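Long-range contacts in staphylococcal superantigen-like 1 (Staphylococcus aureus, PDB 4O1N), which probably acts as a secreted virulence protease that cleaves host proteins, among them collagens and cytokines such as IL8, IL17A and interferon-gamma: residues Thr105-Val110 against Ser138-Ser143; Lys51-Glu55 against Arg64-Leu68. All blocks are in the same frame, centred on the assembly; numbering follows the deposited sequence.

Interaction 1 of 2, residues Thr105-Val110 against Ser138-Ser143; sequences TKSNSV and SKEDIS
The side chains of N108 and E140 lie against each other, and each reaches backbone across the contact: the amide at S138 and E140, the carboxylate at S109 and V110. N108 OD1 receives E140 N at 2.8 Å in a nearly straight bond, N-H...O 174°, while N108 ND2, with the acceptor close to the amide plane, donates to S138 O at 3.0 Å. Having both an acceptor and a donor on one flat group, asparagine suits this place. The E140 carboxylate stacks on that amide, the planes 6° apart. Its OE2 offers its syn lone pair to V110 N at 3.2 Å, and OE1 is met from above the carboxylate plane by S109 N.

Packing is also tight at the other end, where T105 is buried against K139 and D141. The lysine chain bends at its last two torsions, bringing K139 NZ to T105 OG1 at 2.8 Å and to D141 O at 2.7 Å, and D84 adds a salt bridge to this buried ammonium. D141 OD2 accepts K106 N at 3.1 Å through its anti lone pair and also pairs with K74, while OD1 bonds S197 OG, so the short aspartate is held at both oxygens. T105 CG2 rests on S143 CB.

The solvent side is slacker. The K106 chain leads away from 138-143, and exposed S109 and partly exposed V110 touch 138-143 only through the E140 carboxylate.

The contact joins the end of strand 98-106, in the OB-fold domain, to strand 141-143 of the beta-grasp domain and the residues leading into it. Its grip is mostly polar, side chain to backbone, which suggests that the way the domains meet here depends more on matched donors and acceptors than on an oily seam.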
loop_
_atom_site.group_PDB
_atom_site.type_symbol
_atom_site.label_atom_id
_atom_site.label_comp_id
_atom_site.label_asym_id
_atom_site.label_seq_id
_atom_site.Cartn_x
_atom_site.Cartn_y
_atom_site.Cartn_z
ATOM N N THR A 105 2.782 9.234 -1.034
ATOM C CA THR A 105 4.083 9.190 -1.669
ATOM C C THR A 105 4.312 10.372 -2.593
ATOM O O THR A 105 3.404 11.137 -2.888
ATOM C CB THR A 105 4.179 7.920 -2.510
ATOM O OG1 THR A 105 2.969 7.764 -3.258
ATOM C CG2 THR A 105 4.338 6.713 -1.602
ATOM N N LYS A 106 5.536 10.526 -3.054
ATOM C CA LYS A 106 5.845 11.568 -4.005
ATOM C C LYS A 106 5.386 11.070 -5.340
ATOM O O LYS A 106 5.627 9.905 -5.674
ATOM C CB LYS A 106 7.338 11.844 -4.067
ATOM C CG LYS A 106 7.935 12.324 -2.773
ATOM C CD LYS A 106 9.271 13.016 -3.043
ATOM C CE LYS A 106 10.039 13.389 -1.760
ATOM N NZ LYS A 106 11.217 12.479 -1.560
ATOM N N SER A 107 4.739 11.968 -6.081
ATOM C CA SER A 107 4.366 11.754 -7.462
ATOM C C SER A 107 5.582 11.482 -8.311
ATOM O O SER A 107 6.710 11.762 -7.927
ATOM C CB SER A 107 3.642 12.998 -8.013
ATOM O OG SER A 107 2.352 13.142 -7.431
ATOM N N ASN A 108 5.345 10.921 -9.477
ATOM C CA ASN A 108 6.436 10.676 -10.402
ATOM C C ASN A 108 7.058 12.012 -10.804
ATOM O O ASN A 108 6.375 12.998 -11.083
ATOM C CB ASN A 108 5.972 9.882 -11.636
ATOM C CG ASN A 108 5.803 8.395 -11.359
ATOM O OD1 ASN A 108 6.099 7.902 -10.265
ATOM N ND2 ASN A 108 5.316 7.678 -12.358
ATOM N N SER A 109 8.371 12.023 -10.785
ATOM C CA SER A 109 9.136 13.146 -11.212
ATOM C C SER A 109 9.262 13.221 -12.744
ATOM O O SER A 109 9.478 14.290 -13.279
ATOM C CB SER A 109 10.472 13.106 -10.483
ATOM O OG SER A 109 11.313 14.143 -10.916
ATOM N N VAL A 110 9.060 12.124 -13.460
ATOM C CA VAL A 110 8.795 12.216 -14.923
ATOM C C VAL A 110 7.281 12.102 -15.189
ATOM O O VAL A 110 6.672 11.033 -15.000
ATOM C CB VAL A 110 9.656 11.223 -15.786
ATOM C CG1 VAL A 110 10.100 9.994 -15.004
ATOM C CG2 VAL A 110 8.955 10.801 -17.086
ATOM N N SER A 138 3.945 1.420 -11.946
ATOM C CA SER A 138 4.004 2.667 -12.686
ATOM C C SER A 138 4.670 3.723 -11.853
ATOM O O SER A 138 5.046 4.732 -12.397
ATOM C CB SER A 138 2.590 3.122 -13.095
ATOM O OG SER A 138 1.801 3.454 -11.959
ATOM N N LYS A 139 4.815 3.494 -10.540
ATOM C CA LYS A 139 5.169 4.548 -9.585
ATOM C C LYS A 139 6.628 4.473 -9.130
ATOM O O LYS A 139 7.126 3.408 -8.737
ATOM C CB LYS A 139 4.232 4.526 -8.364
ATOM C CG LYS A 139 2.921 5.274 -8.572
ATOM C CD LYS A 139 1.946 5.175 -7.399
ATOM C CE LYS A 139 2.545 5.511 -6.017
ATOM N NZ LYS A 139 3.174 6.854 -5.914
ATOM N N GLU A 140 7.295 5.632 -9.176
ATOM C CA GLU A 140 8.672 5.765 -8.760
ATOM C C GLU A 140 8.792 5.530 -7.282
ATOM O O GLU A 140 9.693 4.829 -6.852
ATOM C CB GLU A 140 9.216 7.159 -9.111
ATOM C CG GLU A 140 9.405 7.407 -10.607
ATOM C CD GLU A 140 9.649 8.869 -10.969
ATOM O OE1 GLU A 140 10.219 9.645 -10.135
ATOM O OE2 GLU A 140 9.257 9.225 -12.116
ATOM N N ASP A 141 7.901 6.154 -6.506
ATOM C CA ASP A 141 7.892 6.066 -5.033
ATOM C C ASP A 141 6.583 5.379 -4.619
ATOM O O ASP A 141 5.501 5.930 -4.819
ATOM C CB ASP A 141 7.978 7.461 -4.440
ATOM C CG ASP A 141 8.143 7.460 -2.918
ATOM O OD1 ASP A 141 8.921 6.636 -2.397
ATOM O OD2 ASP A 141 7.515 8.302 -2.248
ATOM N N ILE A 142 6.670 4.155 -4.102
ATOM C CA ILE A 142 5.482 3.365 -3.901
ATOM C C ILE A 142 5.489 2.827 -2.502
ATOM O O ILE A 142 6.532 2.414 -1.968
ATOM C CB ILE A 142 5.381 2.207 -4.914
ATOM C CG1 ILE A 142 4.082 1.441 -4.736
ATOM C CG2 ILE A 142 6.542 1.221 -4.760
ATOM C CD1 ILE A 142 3.738 0.549 -5.908
ATOM N N SER A 143 4.305 2.816 -1.911
ATOM C CA SER A 143 4.157 2.580 -0.495
ATOM C C SER A 143 3.892 1.116 -0.188
ATOM O O SER A 143 3.289 0.389 -0.995
ATOM C CB SER A 143 3.028 3.445 0.067
ATOM O OG SER A 143 1.781 2.947 -0.313
#

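Interaction 2 of 2, residues Lys51-Glu55 against Arg64-Leu68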
loop_
_atom_site.group_PDB
_atom_site.type_symbol
_atom_site.label_atom_id
_atom_site.label_comp_id
_atom_site.label_asym_id
_atom_site.label_seq_id
_atom_site.Cartn_x
_atom_site.Cartn_y
_atom_site.Cartn_z
ATOM N N LYS A 51 0.206 14.812 17.274
ATOM C CA LYS A 51 -0.035 13.925 16.156
ATOM C C LYS A 51 0.102 14.682 14.838
ATOM O O LYS A 51 0.057 15.914 14.798
ATOM C CB LYS A 51 -1.414 13.321 16.288
ATOM C CG LYS A 51 -1.484 12.316 17.422
ATOM C CD LYS A 51 -2.868 12.315 18.048
ATOM C CE LYS A 51 -3.241 10.936 18.582
ATOM N NZ LYS A 51 -4.554 10.960 19.295
ATOM N N HIS A 52 0.268 13.918 13.766
ATOM C CA HIS A 52 0.532 14.443 12.455
ATOM C C HIS A 52 -0.421 13.910 11.415
ATOM O O HIS A 52 -0.621 12.705 11.311
ATOM C CB HIS A 52 1.931 14.066 12.074
ATOM C CG HIS A 52 2.942 14.704 12.945
ATOM N ND1 HIS A 52 3.345 14.145 14.135
ATOM C CD2 HIS A 52 3.585 15.888 12.835
ATOM C CE1 HIS A 52 4.218 14.952 14.715
ATOM N NE2 HIS A 52 4.378 16.019 13.948
ATOM N N TYR A 53 -0.968 14.827 10.617
ATOM C CA TYR A 53 -2.036 14.534 9.690
ATOM C C TYR A 53 -1.816 15.213 8.336
ATOM O O TYR A 53 -1.203 16.283 8.236
ATOM C CB TYR A 53 -3.352 15.036 10.292
ATOM C CG TYR A 53 -3.753 14.370 11.593
ATOM C CD1 TYR A 53 -4.104 13.017 11.616
ATOM C CD2 TYR A 53 -3.794 15.090 12.796
ATOM C CE1 TYR A 53 -4.496 12.395 12.788
ATOM C CE2 TYR A 53 -4.182 14.476 13.980
ATOM C CZ TYR A 53 -4.527 13.139 13.969
ATOM O OH TYR A 53 -4.898 12.551 15.130
ATOM N N LEU A 54 -2.359 14.591 7.305
ATOM C CA LEU A 54 -2.475 15.202 5.996
ATOM C C LEU A 54 -3.923 15.199 5.571
ATOM O O LEU A 54 -4.531 14.141 5.487
ATOM C CB LEU A 54 -1.675 14.419 4.966
ATOM C CG LEU A 54 -1.831 15.045 3.597
ATOM C CD1 LEU A 54 -0.665 15.955 3.312
ATOM C CD2 LEU A 54 -1.899 13.974 2.542
ATOM N N GLU A 55 -4.464 16.382 5.294
ATOM C CA GLU A 55 -5.829 16.525 4.785
ATOM C C GLU A 55 -5.822 16.638 3.267
ATOM O O GLU A 55 -5.003 17.351 2.713
ATOM C CB GLU A 55 -6.536 17.749 5.400
ATOM C CG GLU A 55 -7.983 17.848 4.965
ATOM C CD GLU A 55 -8.842 18.823 5.756
ATOM O OE1 GLU A 55 -9.874 19.254 5.192
ATOM O OE2 GLU A 55 -8.537 19.152 6.906
ATOM N N ARG A 64 -8.719 12.435 5.705
ATOM C CA ARG A 64 -7.662 12.781 6.640
ATOM C C ARG A 64 -6.748 11.565 6.923
ATOM O O ARG A 64 -7.176 10.528 7.448
ATOM C CB ARG A 64 -8.281 13.348 7.910
ATOM C CG ARG A 64 -7.290 13.913 8.915
ATOM C CD ARG A 64 -7.136 12.962 10.075
ATOM N NE ARG A 64 -7.618 13.517 11.313
ATOM C CZ ARG A 64 -7.914 12.822 12.409
ATOM N NH1 ARG A 64 -7.803 11.505 12.466
ATOM N NH2 ARG A 64 -8.338 13.479 13.463
ATOM N N ILE A 65 -5.474 11.715 6.554
ATOM C CA ILE A 65 -4.515 10.612 6.571
ATOM C C ILE A 65 -3.554 10.794 7.713
ATOM O O ILE A 65 -2.849 11.766 7.739
ATOM C CB ILE A 65 -3.719 10.569 5.261
ATOM C CG1 ILE A 65 -4.685 10.365 4.096
ATOM C CG2 ILE A 65 -2.685 9.449 5.277
ATOM C CD1 ILE A 65 -4.027 10.442 2.744
ATOM N N THR A 66 -3.541 9.858 8.654
ATOM C CA THR A 66 -2.605 9.903 9.753
ATOM C C THR A 66 -1.204 9.492 9.297
ATOM O O THR A 66 -1.039 8.503 8.582
ATOM C CB THR A 66 -3.040 8.982 10.908
ATOM O OG1 THR A 66 -4.405 9.227 11.267
ATOM C CG2 THR A 66 -2.206 9.209 12.163
ATOM N N LEU A 67 -0.205 10.287 9.725
ATOM C CA LEU A 67 1.218 10.049 9.463
ATOM C C LEU A 67 1.931 9.643 10.743
ATOM O O LEU A 67 2.019 10.420 11.684
ATOM C CB LEU A 67 1.889 11.291 8.904
ATOM C CG LEU A 67 1.156 11.923 7.741
ATOM C CD1 LEU A 67 1.725 13.287 7.432
ATOM C CD2 LEU A 67 1.231 11.051 6.501
ATOM N N LEU A 68 2.470 8.430 10.730
ATOM C CA LEU A 68 2.889 7.713 11.923
ATOM C C LEU A 68 4.368 7.429 11.914
ATOM O O LEU A 68 5.015 7.516 12.930
ATOM C CB LEU A 68 2.179 6.353 11.956
ATOM C CG LEU A 68 1.034 6.076 12.922
ATOM C CD1 LEU A 68 0.434 7.372 13.449
ATOM C CD2 LEU A 68 -0.010 5.202 12.232
#
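I65 O is gripped twice by the opposing strand: L54 N donates to it at 2.9 Å, and Y53 CA lies 3.5 Å from the same I65 O in a weaker CA-H...O contact. The neighbouring bond returns the favour, I65 N meeting L54 O at 2.8 Å, so L54 and I65 form an antiparallel hydrogen-bonded pair. Further along, L67 N closes on H52 O at 2.9 Å. Between these bonds Y53 faces T66 as a non-hydrogen-bonded pair, with E55 and R64 forming the next such pair beyond L54 and I65.

Y53, T66, E55 and R64 share one face of the sheet, and there R64 leans diagonally back to Y53. Bends at its second and third torsions (chi2 -105°) lay the guanidinium over one face of the tyrosine ring, R64 CZ 3.9 Å from the centroid of the Y53 ring and the planes 21° apart. This is a cation-pi stack, offset toward the ring's CE1 side. Arginine suits the place: its flat guanidinium can cover the buried tyrosine's ring while the residue itself stays partly exposed. At the ring edge, in its plane, lies T66 OG1, 3.5 Å from Y53 CE1.

The two strands, 51-58 and 61-66, form a beta hairpin of the OB-fold barrel, and their opposite face turns to its apolar interior. Branched aliphatic residues fit there: L54 CD2 touches I65 CD1 at 4.1 Å, the two side chains running alongside each other in the same direction. V104 packs against both, with I83 beside L54 and V85 and I87 beside I65. L67, next along from T66, brings its CD1 toward L54 CB at 4.4 Å and also touches K45 on strand 41-48.

Both segments of interaction 2 precede those of interaction 1 in the sequence. The centres of the two contacts are 19 Å apart and their nearest atoms about 8 Å, without touching, yet one sheet reaches both, since strand 61-66 of interaction 2 lies parallel to and beside strand 98-106, whose end carries interaction 1. Interaction 2 is internal to the OB-fold domain and joins the strands of one hairpin. Interaction 1 lies where that domain meets the beta-grasp domain, just ahead of helix 144-159. The sheet thus links a barrel-building contact to a domain-joining one, consistent with the two-domain architecture of the staphylococcal and streptococcal toxin family.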